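Local coordinates for chitinase (Chromobacterium violaceum, PDB 4TXG), which probably hydrolyses chitin as a family 18 glycoside hydrolase, cutting the O-glycosidic bonds of the polymer, at residues M277-D282 / N332-S337; E314-M319 / R378-F383; P409-Y414 / A586-W591; A564-W569 / S578-Q583; A656-F661 / I780-P785. All blocks are in the same frame, centred on the assembly; numbering follows the deposited sequence.

Contact 1 of 5, residues M277-D282 / N332-S337; sequences MTVNAD and NARLGS
Arg-334 takes hold of the backbone carbonyl of Val-279. Two nitrogens of one side of the guanidinium share this oxygen: Arg-334 NE lies 2.9 Å from Val-279 O and Arg-334 NH2 lies 3.3 Å from it. The NE bond is the straighter, with 159° at its hydrogen. The oxygen sits at the edge of the guanidinium, close to its plane. Both donors reach Val-279 O from the same face of the carbonyl, with NE well above its plane and NH2 tilted less. The two bonds limit how the guanidinium can turn.

The side chains of the pair slide past each other in opposite directions. Val-279 CG1 is anti to its backbone N (chi1 177°). There it rests 3.7 Å from Arg-334 CG and also 3.6 Å from Ser-337 CB. Val-279 is where the chain leaves helix 273-278. The contact therefore ties the end of this short helix to the loop before helix 338-360. In the (beta/alpha)8 barrel these parts follow the third and fourth strands, so two neighbouring connections are joined.

Further out, Phe-330 O binds Arg-334 NH1, and Leu-338 packs on Val-279. Ser-337 OG bonds to Gly-283 O. Near the exposed Ala-281 and Ala-333 a water donates to Ala-333 O over 2.7 Å, and more weakly to Ala-281 O.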
# COMPACT_ATOMS: atom_id res chain seq x y z
N MET A 277 -2.97 -10.58 17.80
CA MET A 277 -4.31 -10.01 17.88
C MET A 277 -5.26 -10.69 16.89
O MET A 277 -6.44 -10.87 17.19
CB MET A 277 -4.29 -8.49 17.64
CG MET A 277 -5.68 -7.81 17.72
SD MET A 277 -6.52 -7.66 16.11
CE MET A 277 -5.60 -6.30 15.44
N THR A 278 -4.74 -11.09 15.72
CA THR A 278 -5.60 -11.71 14.70
C THR A 278 -5.61 -13.22 14.72
O THR A 278 -6.56 -13.82 14.25
CB THR A 278 -5.22 -11.26 13.26
OG1 THR A 278 -3.87 -11.65 12.97
CG2 THR A 278 -5.36 -9.75 13.11
N VAL A 279 -4.55 -13.85 15.23
CA VAL A 279 -4.45 -15.31 15.19
C VAL A 279 -3.96 -15.83 16.53
O VAL A 279 -2.91 -15.40 17.02
CB VAL A 279 -3.50 -15.80 14.06
CG1 VAL A 279 -3.35 -17.33 14.07
CG2 VAL A 279 -4.00 -15.33 12.68
N ASN A 280 -4.73 -16.72 17.15
CA ASN A 280 -4.31 -17.37 18.39
C ASN A 280 -3.05 -18.21 18.18
O ASN A 280 -2.73 -18.59 17.07
CB ASN A 280 -5.42 -18.27 18.94
CG ASN A 280 -6.66 -17.50 19.31
OD1 ASN A 280 -6.58 -16.49 20.01
ND2 ASN A 280 -7.82 -17.98 18.87
N ALA A 281 -2.37 -18.52 19.28
CA ALA A 281 -1.16 -19.32 19.20
C ALA A 281 -1.42 -20.71 18.61
O ALA A 281 -0.50 -21.35 18.10
CB ALA A 281 -0.54 -19.45 20.59
N ASP A 282 -2.67 -21.18 18.66
CA ASP A 282 -2.99 -22.51 18.12
C ASP A 282 -3.41 -22.49 16.65
O ASP A 282 -3.83 -23.51 16.10
CB ASP A 282 -4.09 -23.18 18.97
CG ASP A 282 -5.45 -22.51 18.83
OD1 ASP A 282 -5.58 -21.49 18.13
OD2 ASP A 282 -6.41 -23.01 19.46
N ASN A 332 6.08 -16.71 11.97
CA ASN A 332 6.37 -18.01 11.37
C ASN A 332 5.52 -19.14 11.98
O ASN A 332 5.31 -20.18 11.36
CB ASN A 332 7.87 -18.32 11.49
CG ASN A 332 8.70 -17.49 10.53
OD1 ASN A 332 8.19 -16.95 9.54
ND2 ASN A 332 10.01 -17.39 10.80
N ALA A 333 5.01 -18.93 13.19
CA ALA A 333 4.16 -19.91 13.83
C ALA A 333 2.71 -19.83 13.33
O ALA A 333 1.88 -20.68 13.65
CB ALA A 333 4.20 -19.73 15.36
N ARG A 334 2.41 -18.82 12.52
CA ARG A 334 1.04 -18.55 12.11
C ARG A 334 0.85 -18.51 10.60
O ARG A 334 -0.22 -18.12 10.13
CB ARG A 334 0.58 -17.20 12.69
CG ARG A 334 0.35 -17.19 14.20
CD ARG A 334 0.29 -15.74 14.72
NE ARG A 334 -0.20 -15.69 16.10
CZ ARG A 334 0.55 -15.96 17.17
NH1 ARG A 334 1.82 -16.31 17.03
NH2 ARG A 334 0.01 -15.89 18.38
N LEU A 335 1.86 -18.92 9.83
CA LEU A 335 1.85 -18.69 8.38
C LEU A 335 0.56 -19.14 7.70
O LEU A 335 0.00 -18.41 6.88
CB LEU A 335 3.04 -19.37 7.72
CG LEU A 335 4.42 -18.91 8.18
CD1 LEU A 335 5.50 -19.74 7.49
CD2 LEU A 335 4.63 -17.41 7.94
N GLY A 336 0.08 -20.33 8.06
CA GLY A 336 -1.10 -20.88 7.40
C GLY A 336 -2.42 -20.23 7.78
O GLY A 336 -3.45 -20.47 7.14
N SER A 337 -2.38 -19.39 8.81
CA SER A 337 -3.58 -18.79 9.38
C SER A 337 -3.70 -17.30 9.13
O SER A 337 -4.75 -16.72 9.36
CB SER A 337 -3.62 -19.02 10.89
OG SER A 337 -3.57 -20.40 11.18
O HOH W 1 -0.28 -21.86 14.68

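Contact 2 of 5, residues E314-M319 / R378-F383. With CS (cesium ion), chain D.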
# COMPACT_ATOMS: atom_id res chain seq x y z
N GLU A 314 2.32 -5.28 8.56
CA GLU A 314 3.44 -5.74 7.75
C GLU A 314 4.06 -7.02 8.32
O GLU A 314 4.97 -6.93 9.15
CB GLU A 314 4.52 -4.63 7.64
CG GLU A 314 3.95 -3.28 7.13
CD GLU A 314 5.00 -2.19 6.84
OE1 GLU A 314 6.21 -2.44 6.94
OE2 GLU A 314 4.59 -1.06 6.51
N TYR A 315 3.62 -8.21 7.89
CA TYR A 315 2.63 -8.43 6.82
C TYR A 315 1.83 -9.69 7.11
O TYR A 315 2.39 -10.63 7.68
CB TYR A 315 3.29 -8.64 5.45
CG TYR A 315 4.09 -7.47 4.98
CD1 TYR A 315 3.48 -6.42 4.32
CD2 TYR A 315 5.46 -7.41 5.22
CE1 TYR A 315 4.22 -5.35 3.89
CE2 TYR A 315 6.20 -6.33 4.80
CZ TYR A 315 5.57 -5.30 4.13
OH TYR A 315 6.31 -4.23 3.71
N PRO A 316 0.56 -9.73 6.68
CA PRO A 316 -0.24 -10.95 6.85
C PRO A 316 0.01 -11.94 5.71
O PRO A 316 -0.91 -12.29 4.96
CB PRO A 316 -1.68 -10.41 6.81
CG PRO A 316 -1.59 -9.26 5.82
CD PRO A 316 -0.22 -8.63 6.09
N THR A 317 1.26 -12.37 5.57
CA THR A 317 1.59 -13.26 4.47
C THR A 317 2.09 -14.60 4.98
O THR A 317 2.69 -14.70 6.05
CB THR A 317 2.64 -12.62 3.54
OG1 THR A 317 2.90 -13.48 2.42
CG2 THR A 317 3.95 -12.35 4.29
N SER A 318 1.85 -15.65 4.19
CA SER A 318 2.28 -16.99 4.56
C SER A 318 3.72 -17.31 4.10
O SER A 318 4.16 -18.44 4.28
CB SER A 318 1.32 -18.03 3.99
OG SER A 318 1.41 -18.08 2.57
N MET A 319 4.43 -16.34 3.53
CA MET A 319 5.85 -16.53 3.20
C MET A 319 6.66 -16.59 4.49
O MET A 319 6.54 -15.72 5.34
CB MET A 319 6.40 -15.40 2.32
CG MET A 319 5.58 -15.07 1.08
SD MET A 319 5.44 -16.42 -0.12
CE MET A 319 7.08 -16.54 -0.77
N ARG A 378 2.76 -13.40 -2.96
CA ARG A 378 2.64 -14.82 -3.29
C ARG A 378 2.07 -15.59 -2.10
O ARG A 378 1.50 -16.67 -2.26
CB ARG A 378 3.99 -15.39 -3.72
CG ARG A 378 3.93 -16.84 -4.19
CD ARG A 378 5.25 -17.28 -4.80
NE ARG A 378 5.58 -16.51 -6.00
CZ ARG A 378 5.33 -16.93 -7.24
NH1 ARG A 378 4.75 -18.10 -7.45
NH2 ARG A 378 5.68 -16.17 -8.28
N GLY A 379 2.22 -15.03 -0.90
CA GLY A 379 1.69 -15.66 0.29
C GLY A 379 0.40 -15.03 0.79
O GLY A 379 0.01 -15.25 1.93
N MET A 380 -0.27 -14.26 -0.05
CA MET A 380 -1.49 -13.58 0.38
C MET A 380 -2.72 -13.97 -0.47
O MET A 380 -3.65 -13.16 -0.63
CB MET A 380 -1.25 -12.06 0.37
CG MET A 380 -0.19 -11.68 1.42
SD MET A 380 0.45 -10.00 1.37
CE MET A 380 -1.04 -9.09 1.74
N GLU A 381 -2.71 -15.21 -0.96
CA GLU A 381 -3.83 -15.81 -1.68
C GLU A 381 -4.29 -14.89 -2.82
O GLU A 381 -3.49 -14.61 -3.70
CB GLU A 381 -4.96 -16.16 -0.69
CG GLU A 381 -4.42 -17.19 0.35
CD GLU A 381 -5.49 -17.82 1.24
OE1 GLU A 381 -6.69 -17.55 1.03
OE2 GLU A 381 -5.10 -18.60 2.15
N THR A 382 -5.53 -14.41 -2.79
CA THR A 382 -5.99 -13.44 -3.78
C THR A 382 -6.36 -12.09 -3.15
O THR A 382 -7.11 -11.31 -3.74
CB THR A 382 -7.22 -13.96 -4.56
OG1 THR A 382 -8.33 -14.15 -3.67
CG2 THR A 382 -6.90 -15.28 -5.25
N PHE A 383 -5.81 -11.81 -1.98
CA PHE A 383 -6.14 -10.59 -1.23
C PHE A 383 -7.66 -10.40 -1.14
O PHE A 383 -8.20 -9.35 -1.49
CB PHE A 383 -5.48 -9.36 -1.87
CG PHE A 383 -5.04 -8.34 -0.84
CD1 PHE A 383 -5.92 -7.92 0.15
CD2 PHE A 383 -3.75 -7.85 -0.84
CE1 PHE A 383 -5.53 -7.00 1.10
CE2 PHE A 383 -3.35 -6.93 0.12
CZ PHE A 383 -4.24 -6.52 1.09
CS CS D . 6.89 -0.20 4.69
O HOH W 2 8.43 -2.89 4.89
O HOH W 3 9.46 0.97 6.58
O HOH W 4 5.77 3.05 4.65
O HOH W 5 4.93 1.80 6.45
O HOH W 6 8.98 0.07 3.01
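This is a buried contact between two loops, centred on a backbone hydrogen bond between Ser-318 and Gly-379 with apolar side chains packed around it. The loops follow the fourth and fifth strands of the barrel, 308-312 and 365-371. Ser-318 N donates to Gly-379 O over 2.9 Å, nearly straight at 166°. The same oxygen accepts from Asn-339 ND2 of helix 338-360, so this buried carbonyl has two donors. Gly-379 has no side chain, and its neighbours close in: Thr-317 OG1 stands 3.3 Å from Gly-379 CA. Thr-317 OG1 lies anti to its backbone N (chi1 -177°) and is bonded to Leu-376 O.

Apolar groups fill both flanks. Met-380 CG touches Thr-317 CB at 3.7 Å, and its methyl CE reaches Pro-316 CG at 4.1 Å as the two side chains cross obliquely. On the other flank Met-319, bent at chi2 (-62°), brings SD to 3.6 Å from Gly-379 N and against Arg-378 CB. The Arg-378 tip leads away, to Asn-672 O and Tyr-760 O.

Before this grip the chain passes a cis peptide between Glu-314 and Tyr-315. Glu-314 CB lies over the centre of the Tyr-315 ring. Both carboxylate oxygens of Glu-314 bind a cesium ion, OE1 at 3.2 Å, with Met-395 SD and waters completing the site. Glu-314 closes a sequence that fits the DxxDxDxE signature of family 18 chitinases, set at the end of the fourth barrel strand.

Contact 3 of 5, residues P409-Y414 / A586-W591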
# COMPACT_ATOMS: atom_id res chain seq x y z
N PRO A 409 16.80 1.32 -8.24
CA PRO A 409 15.81 2.31 -7.80
C PRO A 409 14.94 1.80 -6.67
O PRO A 409 14.58 0.62 -6.60
CB PRO A 409 14.95 2.54 -9.05
CG PRO A 409 15.67 1.87 -10.19
CD PRO A 409 16.51 0.79 -9.58
N ASN A 410 14.60 2.73 -5.78
CA ASN A 410 13.73 2.46 -4.66
C ASN A 410 12.27 2.23 -5.10
O ASN A 410 11.53 1.47 -4.47
CB ASN A 410 13.83 3.62 -3.67
CG ASN A 410 13.03 3.39 -2.42
OD1 ASN A 410 11.97 3.97 -2.23
ND2 ASN A 410 13.51 2.49 -1.58
N ALA A 411 11.89 2.86 -6.20
CA ALA A 411 10.48 2.91 -6.58
C ALA A 411 10.30 3.01 -8.10
O ALA A 411 9.60 3.89 -8.58
CB ALA A 411 9.81 4.09 -5.90
N ALA A 412 10.94 2.11 -8.85
CA ALA A 412 10.79 2.14 -10.30
C ALA A 412 9.32 2.14 -10.73
O ALA A 412 8.52 1.39 -10.19
CB ALA A 412 11.52 0.94 -10.93
N LEU A 413 8.97 2.98 -11.70
CA LEU A 413 7.62 2.94 -12.26
C LEU A 413 7.40 1.68 -13.10
O LEU A 413 6.36 1.03 -13.00
CB LEU A 413 7.35 4.17 -13.13
CG LEU A 413 6.00 4.23 -13.83
CD1 LEU A 413 4.86 4.16 -12.83
CD2 LEU A 413 5.89 5.50 -14.67
N TYR A 414 8.39 1.36 -13.93
CA TYR A 414 8.32 0.25 -14.88
C TYR A 414 9.46 -0.75 -14.73
O TYR A 414 10.50 -0.44 -14.18
CB TYR A 414 8.38 0.76 -16.32
CG TYR A 414 7.25 1.62 -16.82
CD1 TYR A 414 5.92 1.30 -16.55
CD2 TYR A 414 7.51 2.72 -17.63
CE1 TYR A 414 4.89 2.07 -17.04
CE2 TYR A 414 6.49 3.51 -18.12
CZ TYR A 414 5.18 3.17 -17.83
OH TYR A 414 4.17 3.95 -18.34
N ALA A 586 6.74 13.93 -11.97
CA ALA A 586 5.94 14.35 -13.13
C ALA A 586 5.61 13.16 -14.02
O ALA A 586 4.49 13.05 -14.54
CB ALA A 586 6.66 15.43 -13.92
N GLN A 587 6.59 12.29 -14.20
CA GLN A 587 6.39 11.09 -15.02
C GLN A 587 5.36 10.15 -14.36
O GLN A 587 4.47 9.63 -15.03
CB GLN A 587 7.74 10.38 -15.25
CG GLN A 587 7.65 9.16 -16.17
CD GLN A 587 8.98 8.72 -16.78
OE1 GLN A 587 10.05 9.28 -16.48
NE2 GLN A 587 8.92 7.70 -17.64
N LYS A 588 5.45 9.95 -13.05
CA LYS A 588 4.48 9.10 -12.35
C LYS A 588 3.10 9.74 -12.32
O LYS A 588 2.08 9.05 -12.44
CB LYS A 588 4.96 8.81 -10.93
CG LYS A 588 6.15 7.86 -10.91
CD LYS A 588 6.63 7.58 -9.49
CE LYS A 588 7.86 6.67 -9.50
NZ LYS A 588 8.29 6.30 -8.10
N ALA A 589 3.06 11.06 -12.19
CA ALA A 589 1.80 11.78 -12.17
C ALA A 589 1.08 11.66 -13.51
O ALA A 589 -0.14 11.54 -13.55
CB ALA A 589 2.03 13.25 -11.83
N ALA A 590 1.83 11.68 -14.61
CA ALA A 590 1.22 11.50 -15.92
C ALA A 590 0.59 10.12 -16.02
O ALA A 590 -0.52 9.96 -16.55
CB ALA A 590 2.25 11.70 -17.04
N TRP A 591 1.30 9.13 -15.48
CA TRP A 591 0.85 7.74 -15.48
C TRP A 591 -0.42 7.56 -14.63
O TRP A 591 -1.33 6.81 -15.01
CB TRP A 591 2.00 6.85 -14.99
CG TRP A 591 1.67 5.38 -14.81
CD1 TRP A 591 1.82 4.39 -15.73
CD2 TRP A 591 1.13 4.77 -13.63
NE1 TRP A 591 1.42 3.18 -15.18
CE2 TRP A 591 0.99 3.40 -13.90
CE3 TRP A 591 0.78 5.26 -12.37
CZ2 TRP A 591 0.49 2.50 -12.96
CZ3 TRP A 591 0.29 4.37 -11.43
CH2 TRP A 591 0.15 3.01 -11.73
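Lys-588 NZ is gripped by two partners. It donates to Ala-411 O over 2.8 Å, in the plane of that carbonyl, and forms a salt bridge with Glu-580 OE2. The lysine chain is extended beyond CG, which carries the ammonium from the buried flank of helix 582-594 to the loop. NZ also comes 3.5 Å from Ala-411 CB.

Leu-413 makes the largest contact of the loop. Its CG is anti to the backbone N (chi1 177°). Its CD1 sits over one face of the Trp-591 indole, 3.9 Å from the centroid of the five-membered ring and 11° off the ring normal, a CH-pi contact. CD2 lies 4.1 Å from Trp-591 CB and a little further from Gln-587 CG. The loop follows the sixth strand of the (beta/alpha)8 barrel, and the helix precedes the eighth, strand 599-603.

Tyr-414 reaches the same indole at its edge. Its OH is 3.5 Å from Trp-591 CD1, and the ring planes stand 78° apart in an oblique pairing. Leu-413 CG covers the centre of one Tyr-414 face, so the leucine touches both rings. Trp-591 NE1 is bonded to Asp-442 OD1, and Tyr-445 packs edge-to-face on the indole.

Contact 4 of 5, residues A564-W569 / S578-Q583; sequences AAPWLW and STEDEQ
Ser-578 pairs with Trp-567 as an antiparallel, non-hydrogen-bonded pair at the end of strand 575-578. Trp-567 CB lies 4.1 Å from Ser-578 CA. Ser-578 OG is 2.7 Å from a water that donates to Pro-566 O, and OG also meets Asn-410 N.

Thr-579 makes the direct hydrogen bond between the two segments. Its N donates to Pro-566 O over 3.1 Å, from well above the carbonyl plane. Its OG1 lies between backbone N and carbonyl carbon (chi1 58°), which turns it to the proline: OG1 is 3.5 Å from Pro-566 CB. Thr-579 CG2 points to Leu-568 CG instead, 4.1 Å away, the two side chains crossing at about a right angle.

Glu-580 follows in the loop after the strand. Its chain bends at chi2. A water lies 2.8 Å from both Glu-580 OE1 and Ala-564 O, though it has other acceptors in reach. Ser-584 OG also binds OE1. Asp-581 OD1 rests 3.9 Å from Pro-566 CG, so the proline ring touches both Thr-579 and the carboxylate. The same OD1 accepts from Gln-583 N, and OD2 pairs with Arg-557 and Lys-526.

Asp-581 is thus the N-cap of helix 582-594, which leads back to the barrel before its eighth strand. The hairpin is consistent with the small alpha+beta insertion after the seventh strand in many family 18 chitinases.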
# COMPACT_ATOMS: atom_id res chain seq x y z
N ALA A 564 11.62 5.56 -14.89
CA ALA A 564 11.20 6.80 -14.22
C ALA A 564 11.92 6.96 -12.89
O ALA A 564 11.30 7.21 -11.85
CB ALA A 564 9.68 6.85 -14.03
N ALA A 565 13.24 6.83 -12.92
CA ALA A 565 14.04 6.80 -11.70
C ALA A 565 15.26 7.73 -11.77
O ALA A 565 16.09 7.60 -12.66
CB ALA A 565 14.50 5.38 -11.42
N PRO A 566 15.34 8.69 -10.84
CA PRO A 566 16.56 9.47 -10.66
C PRO A 566 17.44 8.86 -9.58
O PRO A 566 16.95 8.16 -8.69
CB PRO A 566 16.03 10.85 -10.23
CG PRO A 566 14.73 10.53 -9.48
CD PRO A 566 14.24 9.16 -9.97
N TRP A 567 18.73 9.14 -9.64
CA TRP A 567 19.63 8.79 -8.56
C TRP A 567 20.86 9.66 -8.58
O TRP A 567 21.12 10.39 -9.53
CB TRP A 567 20.03 7.32 -8.63
CG TRP A 567 20.94 6.89 -9.77
CD1 TRP A 567 22.30 6.73 -9.73
CD2 TRP A 567 20.53 6.49 -11.08
NE1 TRP A 567 22.76 6.28 -10.95
CE2 TRP A 567 21.68 6.11 -11.79
CE3 TRP A 567 19.28 6.42 -11.73
CZ2 TRP A 567 21.64 5.68 -13.12
CZ3 TRP A 567 19.24 5.99 -13.05
CH2 TRP A 567 20.41 5.62 -13.73
N LEU A 568 21.60 9.57 -7.48
CA LEU A 568 22.89 10.21 -7.39
C LEU A 568 23.96 9.14 -7.43
O LEU A 568 23.88 8.14 -6.72
CB LEU A 568 23.01 11.01 -6.10
CG LEU A 568 22.00 12.14 -5.93
CD1 LEU A 568 22.19 12.76 -4.56
CD2 LEU A 568 22.20 13.17 -7.04
N TRP A 569 24.97 9.36 -8.27
CA TRP A 569 26.12 8.47 -8.32
C TRP A 569 27.36 9.27 -7.97
O TRP A 569 27.69 10.25 -8.63
CB TRP A 569 26.25 7.82 -9.70
CG TRP A 569 27.49 7.01 -9.90
CD1 TRP A 569 28.51 7.27 -10.79
CD2 TRP A 569 27.86 5.81 -9.21
NE1 TRP A 569 29.47 6.29 -10.70
CE2 TRP A 569 29.10 5.38 -9.74
CE3 TRP A 569 27.25 5.05 -8.21
CZ2 TRP A 569 29.75 4.23 -9.29
CZ3 TRP A 569 27.90 3.90 -7.75
CH2 TRP A 569 29.14 3.50 -8.30
N SER A 578 19.36 6.25 -4.31
CA SER A 578 18.13 6.33 -5.09
C SER A 578 17.29 7.51 -4.62
O SER A 578 16.99 7.63 -3.44
CB SER A 578 17.32 5.03 -4.95
OG SER A 578 16.06 5.19 -5.56
N THR A 579 16.89 8.36 -5.56
CA THR A 579 16.15 9.56 -5.20
C THR A 579 14.77 9.60 -5.86
O THR A 579 14.39 8.71 -6.62
CB THR A 579 16.94 10.84 -5.57
OG1 THR A 579 17.22 10.84 -6.98
CG2 THR A 579 18.26 10.90 -4.80
N GLU A 580 14.02 10.65 -5.54
CA GLU A 580 12.71 10.89 -6.15
C GLU A 580 12.60 12.40 -6.24
O GLU A 580 12.74 13.09 -5.23
CB GLU A 580 11.59 10.29 -5.29
CG GLU A 580 10.19 10.37 -5.90
CD GLU A 580 9.91 9.26 -6.91
OE1 GLU A 580 10.65 9.14 -7.91
OE2 GLU A 580 8.96 8.49 -6.69
N ASP A 581 12.40 12.94 -7.43
CA ASP A 581 12.32 14.41 -7.53
C ASP A 581 11.33 14.84 -8.59
O ASP A 581 10.47 14.06 -8.99
CB ASP A 581 13.72 15.03 -7.74
CG ASP A 581 14.40 14.62 -9.05
OD1 ASP A 581 13.74 14.22 -10.03
OD2 ASP A 581 15.66 14.74 -9.09
N GLU A 582 11.42 16.09 -9.04
CA GLU A 582 10.34 16.63 -9.86
C GLU A 582 10.19 15.90 -11.19
O GLU A 582 9.08 15.79 -11.73
CB GLU A 582 10.54 18.12 -10.10
CG GLU A 582 10.41 18.93 -8.81
CD GLU A 582 11.24 20.19 -8.80
OE1 GLU A 582 12.39 20.16 -8.27
OE2 GLU A 582 10.75 21.23 -9.31
N GLN A 583 11.29 15.38 -11.72
CA GLN A 583 11.20 14.71 -13.02
C GLN A 583 10.45 13.39 -12.89
O GLN A 583 9.59 13.07 -13.73
CB GLN A 583 12.60 14.48 -13.62
CG GLN A 583 12.54 13.97 -15.07
CD GLN A 583 13.91 13.90 -15.72
OE1 GLN A 583 14.92 14.16 -15.08
NE2 GLN A 583 13.94 13.54 -17.01
O HOH W 7 11.29 6.67 -9.11
O HOH W 8 15.64 5.81 -8.13

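Contact 5 of 5, residues A656-F661 / I780-P785; sequences AIDVGF and IRDEAP
Arg-781 runs across the backbone of Ile-657 and Asp-658. Its CB lies 4.1 Å from Asp-658 CA. CG comes next, 3.7 Å from Ile-657 C and as near to Asp-658 N, and it also faces Ala-656 CB. CD touches Asp-658 CB at 4.0 Å. A bend at chi3 (69°) then turns NE aside. At the tip, NH2 donates to Pro-785 O over 3.0 Å, at the guanidinium edge. NH1 donates to a water that in turn donates to Asp-658 OD2. The charged atoms of Arg-781 and Asp-658 do not meet directly, and their planes stand 83° apart. Tyr-789 adds a cation-pi contact to the guanidinium. Asp-658 OD1 pairs with Arg-684, which probably eases its closeness to Asp-782.

The backbone joins here too. Arg-781 N donates to Ile-657 O over 3.1 Å, beside the parallel bridge of Ile-657 with Ile-780. Another water spans Asp-658 OD1, Val-659 O and Asp-782 N. Ile-780 CG2 meets the edge of the Phe-661 ring, 4.0 Å from CE1, while Tyr-769 stacks on that ring.

At Asp-658, the centre of an inverse gamma turn, the chain passes from strand 656-657 to strand 659-664. These are edge strands of two different sheets, so the chain crosses from one to the other at Asp-658, consistent with a beta-sandwich fold in the chitinase C region.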
# COMPACT_ATOMS: atom_id res chain seq x y z
N ALA A 656 -28.78 -11.02 -14.16
CA ALA A 656 -27.78 -11.70 -13.36
C ALA A 656 -28.22 -13.11 -13.01
O ALA A 656 -29.38 -13.47 -13.17
CB ALA A 656 -27.48 -10.91 -12.09
N ILE A 657 -27.27 -13.91 -12.53
CA ILE A 657 -27.59 -15.24 -12.00
C ILE A 657 -26.75 -15.44 -10.75
O ILE A 657 -25.64 -14.93 -10.67
CB ILE A 657 -27.33 -16.36 -13.06
CG1 ILE A 657 -27.84 -17.72 -12.55
CG2 ILE A 657 -25.86 -16.40 -13.45
CD1 ILE A 657 -27.78 -18.83 -13.60
N ASP A 658 -27.27 -16.16 -9.76
CA ASP A 658 -26.51 -16.34 -8.52
C ASP A 658 -25.58 -17.54 -8.62
O ASP A 658 -25.91 -18.64 -8.16
CB ASP A 658 -27.44 -16.50 -7.32
CG ASP A 658 -26.75 -16.19 -6.01
OD1 ASP A 658 -25.50 -16.07 -6.00
OD2 ASP A 658 -27.46 -16.06 -4.99
N VAL A 659 -24.43 -17.32 -9.24
CA VAL A 659 -23.37 -18.31 -9.31
C VAL A 659 -22.18 -17.70 -8.59
O VAL A 659 -21.84 -16.54 -8.81
CB VAL A 659 -23.02 -18.67 -10.77
CG1 VAL A 659 -21.80 -19.59 -10.83
CG2 VAL A 659 -24.22 -19.34 -11.43
N GLY A 660 -21.58 -18.48 -7.69
CA GLY A 660 -20.46 -17.99 -6.90
C GLY A 660 -19.14 -18.55 -7.38
O GLY A 660 -19.07 -19.69 -7.84
N PHE A 661 -18.09 -17.74 -7.27
CA PHE A 661 -16.74 -18.14 -7.68
C PHE A 661 -15.73 -17.82 -6.59
O PHE A 661 -15.76 -16.72 -6.03
CB PHE A 661 -16.29 -17.41 -8.95
CG PHE A 661 -17.09 -17.73 -10.18
CD1 PHE A 661 -18.33 -17.14 -10.40
CD2 PHE A 661 -16.58 -18.59 -11.14
CE1 PHE A 661 -19.05 -17.42 -11.54
CE2 PHE A 661 -17.30 -18.87 -12.29
CZ PHE A 661 -18.54 -18.29 -12.48
N ILE A 780 -23.08 -11.95 -12.40
CA ILE A 780 -23.41 -12.73 -11.21
C ILE A 780 -23.92 -11.80 -10.11
O ILE A 780 -23.54 -10.64 -10.03
CB ILE A 780 -22.22 -13.58 -10.70
CG1 ILE A 780 -21.07 -12.72 -10.18
CG2 ILE A 780 -21.72 -14.51 -11.81
CD1 ILE A 780 -20.00 -13.54 -9.46
N ARG A 781 -24.81 -12.33 -9.28
CA ARG A 781 -25.45 -11.52 -8.25
C ARG A 781 -24.45 -11.01 -7.21
O ARG A 781 -24.67 -9.96 -6.61
CB ARG A 781 -26.55 -12.32 -7.54
CG ARG A 781 -27.72 -12.74 -8.42
CD ARG A 781 -28.99 -12.81 -7.58
NE ARG A 781 -29.41 -11.48 -7.14
CZ ARG A 781 -30.20 -11.25 -6.11
NH1 ARG A 781 -30.68 -12.25 -5.38
NH2 ARG A 781 -30.53 -10.00 -5.80
N ASP A 782 -23.35 -11.73 -7.01
CA ASP A 782 -22.32 -11.29 -6.05
C ASP A 782 -21.72 -9.95 -6.46
O ASP A 782 -21.23 -9.20 -5.60
CB ASP A 782 -21.21 -12.33 -5.91
CG ASP A 782 -21.63 -13.52 -5.07
OD1 ASP A 782 -22.62 -13.40 -4.32
OD2 ASP A 782 -20.97 -14.58 -5.16
N GLU A 783 -21.75 -9.65 -7.76
CA GLU A 783 -21.19 -8.40 -8.26
C GLU A 783 -22.25 -7.43 -8.74
O GLU A 783 -22.01 -6.22 -8.83
CB GLU A 783 -20.22 -8.67 -9.42
CG GLU A 783 -19.01 -9.47 -9.00
CD GLU A 783 -18.00 -9.62 -10.13
OE1 GLU A 783 -18.41 -10.04 -11.23
OE2 GLU A 783 -16.81 -9.31 -9.89
N ALA A 784 -23.43 -7.95 -9.06
CA ALA A 784 -24.50 -7.15 -9.63
C ALA A 784 -25.82 -7.45 -8.93
O ALA A 784 -26.74 -8.01 -9.54
CB ALA A 784 -24.60 -7.41 -11.14
N PRO A 785 -25.93 -7.06 -7.65
CA PRO A 785 -27.06 -7.47 -6.80
C PRO A 785 -28.40 -6.82 -7.15
O PRO A 785 -29.43 -7.30 -6.68
CB PRO A 785 -26.60 -7.04 -5.41
CG PRO A 785 -25.72 -5.87 -5.66
CD PRO A 785 -24.98 -6.20 -6.92
O HOH W 9 -23.51 -14.64 -7.49
O HOH W 10 -30.25 -15.22 -5.43
O HOH W 11 -18.61 -15.11 -6.36

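Overall arrangement
Contacts 2, 3 and 4 are buried, while contacts 1 and 5 are only partly so. Contacts 1 and 2 both use the connection after the fourth barrel strand, and they touch where Leu-335 packs on Ser-318 and Met-319. Contacts 3 and 4 also touch, share helix 582-594, and have centres about 10 Å apart. Contact 4 lies inside the chain loop that contact 3 closes. Contacts 1 and 4 lie on opposite sides of the chain centre. Contact 5 stands apart in the chitinase C region, yet its nearest atoms come within about 8 Å of contact 2. Water bridges are most numerous in contact 5, whereas contact 3 combines a lysine-to-carbonyl bond with leucine and tyrosine packing on an indole.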